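Long-range contact in putative O-Methyltransferase (Corynebacterium glutamicum, PDB 3DR5), which probably transfers a methyl group from S-adenosyl-L-methionine to an oxygen atom of a substrate that is not known: residues Thr52-Pro65 with Leu125-Val137. Residues are numbered along the deposited sequence; the frame is centred on the assembly and turned at random.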
loop_
_atom_site.group_PDB
_atom_site.type_symbol
_atom_site.label_atom_id
_atom_site.label_comp_id
_atom_site.label_asym_id
_atom_site.label_seq_id
_atom_site.Cartn_x
_atom_site.Cartn_y
_atom_site.Cartn_z
ATOM N N THR A 52 -4.443 4.191 7.559
ATOM C CA THR A 52 -5.176 3.474 8.602
ATOM C C THR A 52 -5.753 4.457 9.618
ATOM O O THR A 52 -5.242 5.565 9.804
ATOM C CB THR A 52 -4.305 2.393 9.298
ATOM O OG1 THR A 52 -3.077 2.965 9.761
ATOM C CG2 THR A 52 -4.024 1.258 8.321
ATOM N N ASN A 53 -6.813 4.036 10.294
ATOM C CA ASN A 53 -7.535 4.911 11.216
ATOM C C ASN A 53 -7.042 5.072 12.645
ATOM O O ASN A 53 -7.162 4.154 13.452
ATOM C CB ASN A 53 -9.011 4.491 11.209
ATOM C CG ASN A 53 -9.938 5.578 11.733
ATOM O OD1 ASN A 53 -9.485 6.606 12.233
ATOM N ND2 ASN A 53 -11.250 5.344 11.630
ATOM N N GLY A 54 -6.512 6.258 12.946
ATOM C CA GLY A 54 -6.008 6.532 14.279
ATOM C C GLY A 54 -7.105 6.655 15.320
ATOM O O GLY A 54 -6.854 6.479 16.519
ATOM N N ASN A 55 -8.322 6.957 14.865
ATOM C CA ASN A 55 -9.473 7.101 15.757
ATOM C C ASN A 55 -9.842 5.791 16.454
ATOM O O ASN A 55 -10.229 4.817 15.803
ATOM C CB ASN A 55 -10.690 7.620 14.978
ATOM C CG ASN A 55 -10.536 9.074 14.542
ATOM O OD1 ASN A 55 -10.213 9.366 13.388
ATOM N ND2 ASN A 55 -10.757 9.995 15.476
ATOM N N GLY A 56 -9.724 5.784 17.781
ATOM C CA GLY A 56 -10.041 4.604 18.574
ATOM C C GLY A 56 -8.905 3.597 18.586
ATOM O O GLY A 56 -9.001 2.524 19.179
ATOM N N SER A 57 -7.809 3.968 17.938
ATOM C CA SER A 57 -6.633 3.115 17.836
ATOM C C SER A 57 -5.504 3.523 18.778
ATOM O O SER A 57 -5.256 4.705 18.984
ATOM C CB SER A 57 -6.137 3.133 16.389
ATOM O OG SER A 57 -4.845 2.569 16.248
ATOM N N THR A 58 -4.817 2.535 19.345
ATOM C CA THR A 58 -3.695 2.813 20.227
ATOM C C THR A 58 -2.531 3.253 19.334
ATOM O O THR A 58 -1.679 4.052 19.744
ATOM C CB THR A 58 -3.285 1.558 21.027
ATOM O OG1 THR A 58 -4.412 1.078 21.769
ATOM C CG2 THR A 58 -2.155 1.890 22.004
ATOM N N GLY A 59 -2.506 2.735 18.105
ATOM C CA GLY A 59 -1.440 3.080 17.175
ATOM C C GLY A 59 -0.892 1.894 16.400
ATOM O O GLY A 59 -1.634 1.012 15.958
ATOM N N ALA A 60 0.424 1.854 16.258
ATOM C CA ALA A 60 1.059 0.788 15.512
ATOM C C ALA A 60 2.025 -0.041 16.337
ATOM O O ALA A 60 2.474 0.376 17.408
ATOM C CB ALA A 60 1.782 1.381 14.291
ATOM N N ILE A 61 2.332 -1.227 15.823
ATOM C CA ILE A 61 3.296 -2.114 16.459
ATOM C C ILE A 61 4.365 -2.481 15.420
ATOM O O ILE A 61 4.040 -2.846 14.282
ATOM C CB ILE A 61 2.672 -3.433 16.951
ATOM C CG1 ILE A 61 1.610 -3.159 18.013
ATOM C CG2 ILE A 61 3.768 -4.327 17.570
ATOM C CD1 ILE A 61 0.867 -4.403 18.470
ATOM N N ALA A 62 5.632 -2.352 15.806
ATOM C CA ALA A 62 6.748 -2.732 14.937
ATOM C C ALA A 62 7.513 -3.860 15.654
ATOM O O ALA A 62 8.127 -3.650 16.700
ATOM C CB ALA A 62 7.689 -1.538 14.677
ATOM N N ILE A 63 7.454 -5.062 15.095
ATOM C CA ILE A 63 8.133 -6.221 15.653
ATOM C C ILE A 63 9.321 -6.506 14.748
ATOM O O ILE A 63 9.198 -7.168 13.718
ATOM C CB ILE A 63 7.188 -7.427 15.693
ATOM C CG1 ILE A 63 6.050 -7.146 16.678
ATOM C CG2 ILE A 63 7.950 -8.672 16.088
ATOM C CD1 ILE A 63 4.713 -7.691 16.229
ATOM N N THR A 64 10.491 -6.035 15.165
ATOM C CA THR A 64 11.693 -6.182 14.354
ATOM C C THR A 64 12.946 -5.744 15.109
ATOM O O THR A 64 12.870 -4.896 15.994
ATOM C CB THR A 64 11.560 -5.296 13.094
ATOM O OG1 THR A 64 12.810 -5.223 12.403
ATOM C CG2 THR A 64 11.139 -3.857 13.494
ATOM N N PRO A 65 14.110 -6.310 14.757
ATOM C CA PRO A 65 15.392 -5.971 15.389
ATOM C C PRO A 65 15.789 -4.534 15.060
ATOM O O PRO A 65 16.544 -3.909 15.789
ATOM C CB PRO A 65 16.376 -6.961 14.771
ATOM C CG PRO A 65 15.536 -8.131 14.428
ATOM C CD PRO A 65 14.216 -7.551 13.963
ATOM N N LEU A 125 -1.129 -7.620 25.305
ATOM C CA LEU A 125 -1.621 -6.388 24.720
ATOM C C LEU A 125 -3.129 -6.469 24.520
ATOM O O LEU A 125 -3.698 -7.550 24.465
ATOM C CB LEU A 125 -0.892 -6.116 23.390
ATOM C CG LEU A 125 0.645 -6.037 23.461
ATOM C CD1 LEU A 125 1.211 -6.029 22.044
ATOM C CD2 LEU A 125 1.092 -4.794 24.229
ATOM N N ALA A 126 -3.771 -5.314 24.411
ATOM C CA ALA A 126 -5.219 -5.264 24.257
ATOM C C ALA A 126 -5.723 -5.617 22.865
ATOM O O ALA A 126 -5.235 -5.095 21.868
ATOM C CB ALA A 126 -5.731 -3.876 24.670
ATOM N N ASN A 127 -6.706 -6.509 22.815
ATOM C CA ASN A 127 -7.306 -6.928 21.554
ATOM C C ASN A 127 -8.045 -5.774 20.866
ATOM O O ASN A 127 -8.560 -4.868 21.531
ATOM C CB ASN A 127 -8.322 -8.049 21.782
ATOM C CG ASN A 127 -7.681 -9.401 21.992
ATOM O OD1 ASN A 127 -6.578 -9.662 21.508
ATOM N ND2 ASN A 127 -8.386 -10.288 22.704
ATOM N N ASP A 128 -8.078 -5.800 19.533
ATOM C CA ASP A 128 -8.818 -4.795 18.765
ATOM C C ASP A 128 -8.407 -3.361 19.071
ATOM O O ASP A 128 -9.254 -2.466 19.131
ATOM C CB ASP A 128 -10.314 -4.985 19.066
ATOM C CG ASP A 128 -11.224 -4.261 18.078
ATOM O OD1 ASP A 128 -10.948 -4.324 16.863
ATOM O OD2 ASP A 128 -12.227 -3.644 18.516
ATOM N N SER A 129 -7.113 -3.132 19.244
ATOM C CA SER A 129 -6.641 -1.795 19.580
ATOM C C SER A 129 -5.604 -1.208 18.635
ATOM O O SER A 129 -5.234 -0.043 18.769
ATOM C CB SER A 129 -6.053 -1.799 20.986
ATOM O OG SER A 129 -7.030 -1.585 21.980
ATOM N N TYR A 130 -5.146 -1.993 17.671
ATOM C CA TYR A 130 -4.111 -1.525 16.773
ATOM C C TYR A 130 -4.533 -1.437 15.318
ATOM O O TYR A 130 -5.223 -2.312 14.802
ATOM C CB TYR A 130 -2.884 -2.428 16.943
ATOM C CG TYR A 130 -2.309 -2.374 18.347
ATOM C CD1 TYR A 130 -1.410 -1.369 18.714
ATOM C CD2 TYR A 130 -2.743 -3.261 19.337
ATOM C CE1 TYR A 130 -0.945 -1.251 20.024
ATOM C CE2 TYR A 130 -2.289 -3.155 20.651
ATOM C CZ TYR A 130 -1.392 -2.137 20.988
ATOM O OH TYR A 130 -0.937 -2.026 22.285
ATOM N N GLN A 131 -4.092 -0.368 14.663
ATOM C CA GLN A 131 -4.411 -0.109 13.264
ATOM C C GLN A 131 -3.340 -0.615 12.295
ATOM O O GLN A 131 -3.585 -0.733 11.091
ATOM C CB GLN A 131 -4.584 1.393 13.050
ATOM C CG GLN A 131 -3.242 2.145 13.082
ATOM C CD GLN A 131 -3.385 3.647 13.265
ATOM O OE1 GLN A 131 -3.325 4.412 12.304
ATOM N NE2 GLN A 131 -3.589 4.072 14.503
ATOM N N LEU A 132 -2.154 -0.912 12.812
ATOM C CA LEU A 132 -1.064 -1.357 11.950
ATOM C C LEU A 132 -0.017 -2.153 12.718
ATOM O O LEU A 132 0.431 -1.747 13.792
ATOM C CB LEU A 132 -0.399 -0.139 11.281
ATOM C CG LEU A 132 0.878 -0.336 10.444
ATOM C CD1 LEU A 132 0.542 -1.096 9.164
ATOM C CD2 LEU A 132 1.506 1.017 10.105
ATOM N N VAL A 133 0.365 -3.296 12.164
ATOM C CA VAL A 133 1.379 -4.127 12.777
ATOM C C VAL A 133 2.375 -4.563 11.702
ATOM O O VAL A 133 2.004 -5.150 10.683
ATOM C CB VAL A 133 0.756 -5.374 13.463
ATOM C CG1 VAL A 133 1.856 -6.249 14.074
ATOM C CG2 VAL A 133 -0.229 -4.930 14.543
ATOM N N PHE A 134 3.641 -4.244 11.927
ATOM C CA PHE A 134 4.708 -4.621 11.018
ATOM C C PHE A 134 5.514 -5.710 11.713
ATOM O O PHE A 134 5.922 -5.566 12.876
ATOM C CB PHE A 134 5.642 -3.443 10.711
ATOM C CG PHE A 134 6.872 -3.845 9.946
ATOM C CD1 PHE A 134 6.845 -3.954 8.559
ATOM C CD2 PHE A 134 8.052 -4.151 10.623
ATOM C CE1 PHE A 134 7.980 -4.380 7.854
ATOM C CE2 PHE A 134 9.190 -4.581 9.933
ATOM C CZ PHE A 134 9.156 -4.690 8.544
ATOM N N GLY A 135 5.731 -6.806 10.998
ATOM C CA GLY A 135 6.500 -7.897 11.558
ATOM C C GLY A 135 7.689 -8.319 10.707
ATOM O O GLY A 135 7.570 -8.516 9.495
ATOM N N GLN A 136 8.855 -8.395 11.336
ATOM C CA GLN A 136 10.057 -8.856 10.660
ATOM C C GLN A 136 10.501 -10.055 11.504
ATOM O O GLN A 136 11.214 -9.916 12.504
ATOM C CB GLN A 136 11.166 -7.791 10.646
ATOM C CG GLN A 136 12.440 -8.297 9.985
ATOM C CD GLN A 136 12.481 -8.045 8.490
ATOM O OE1 GLN A 136 12.526 -8.979 7.689
ATOM N NE2 GLN A 136 12.471 -6.776 8.106
ATOM N N VAL A 137 10.082 -11.242 11.093
ATOM C CA VAL A 137 10.389 -12.465 11.826
ATOM C C VAL A 137 10.907 -13.563 10.907
ATOM O O VAL A 137 10.978 -13.384 9.686
ATOM C CB VAL A 137 9.125 -12.984 12.563
ATOM C CG1 VAL A 137 8.609 -11.921 13.528
ATOM C CG2 VAL A 137 8.025 -13.329 11.550
#
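CG1 of I61 and CG of Y130 lie beside the backbone N, anti to the carbonyl carbon (chi1 -62° in each), and I61 then runs on extended, which carries its CD1 over the tyrosine ring. CD1 lies 3.7 Å from the centroid of the Y130 ring and almost on its normal, a CH-pi contact, while CG1 of I61 packs over the same face. These residues belong to neighbouring parallel strands, 59-63 and 130-135, in the middle of the mixed seven-stranded sheet of the Rossmann-like methyltransferase fold, whose strand order 3-2-1-4-5-7-6 is the class I pattern. A regular parallel ladder joins them: I61 N donates to L132 O, I61 O receives F134 N at 2.8 Å, and I63 repeats the scheme with F134 O and Q136 N. At the N-terminal end of the ladder the chain turns a corner at Q131, yet Q131 N still reaches G59 O (3.1 Å), and the residues just before the two strands are joined by T58 N donating to S129 O. The side chains of I61, I63 and V133 lie on the same face of the sheet as that of Y130; there CD1 of I63 meets CG1 of V133 at 3.9 Å and L145 of helix 142-152 touches I63. On the other face A60 and L132 pack against I74 of helix 67-77, and F134 against V70. Past the last ladder bond, T64 still faces the partner segment, its CB at the edge of the F134 ring, 4.0 Å from CE2.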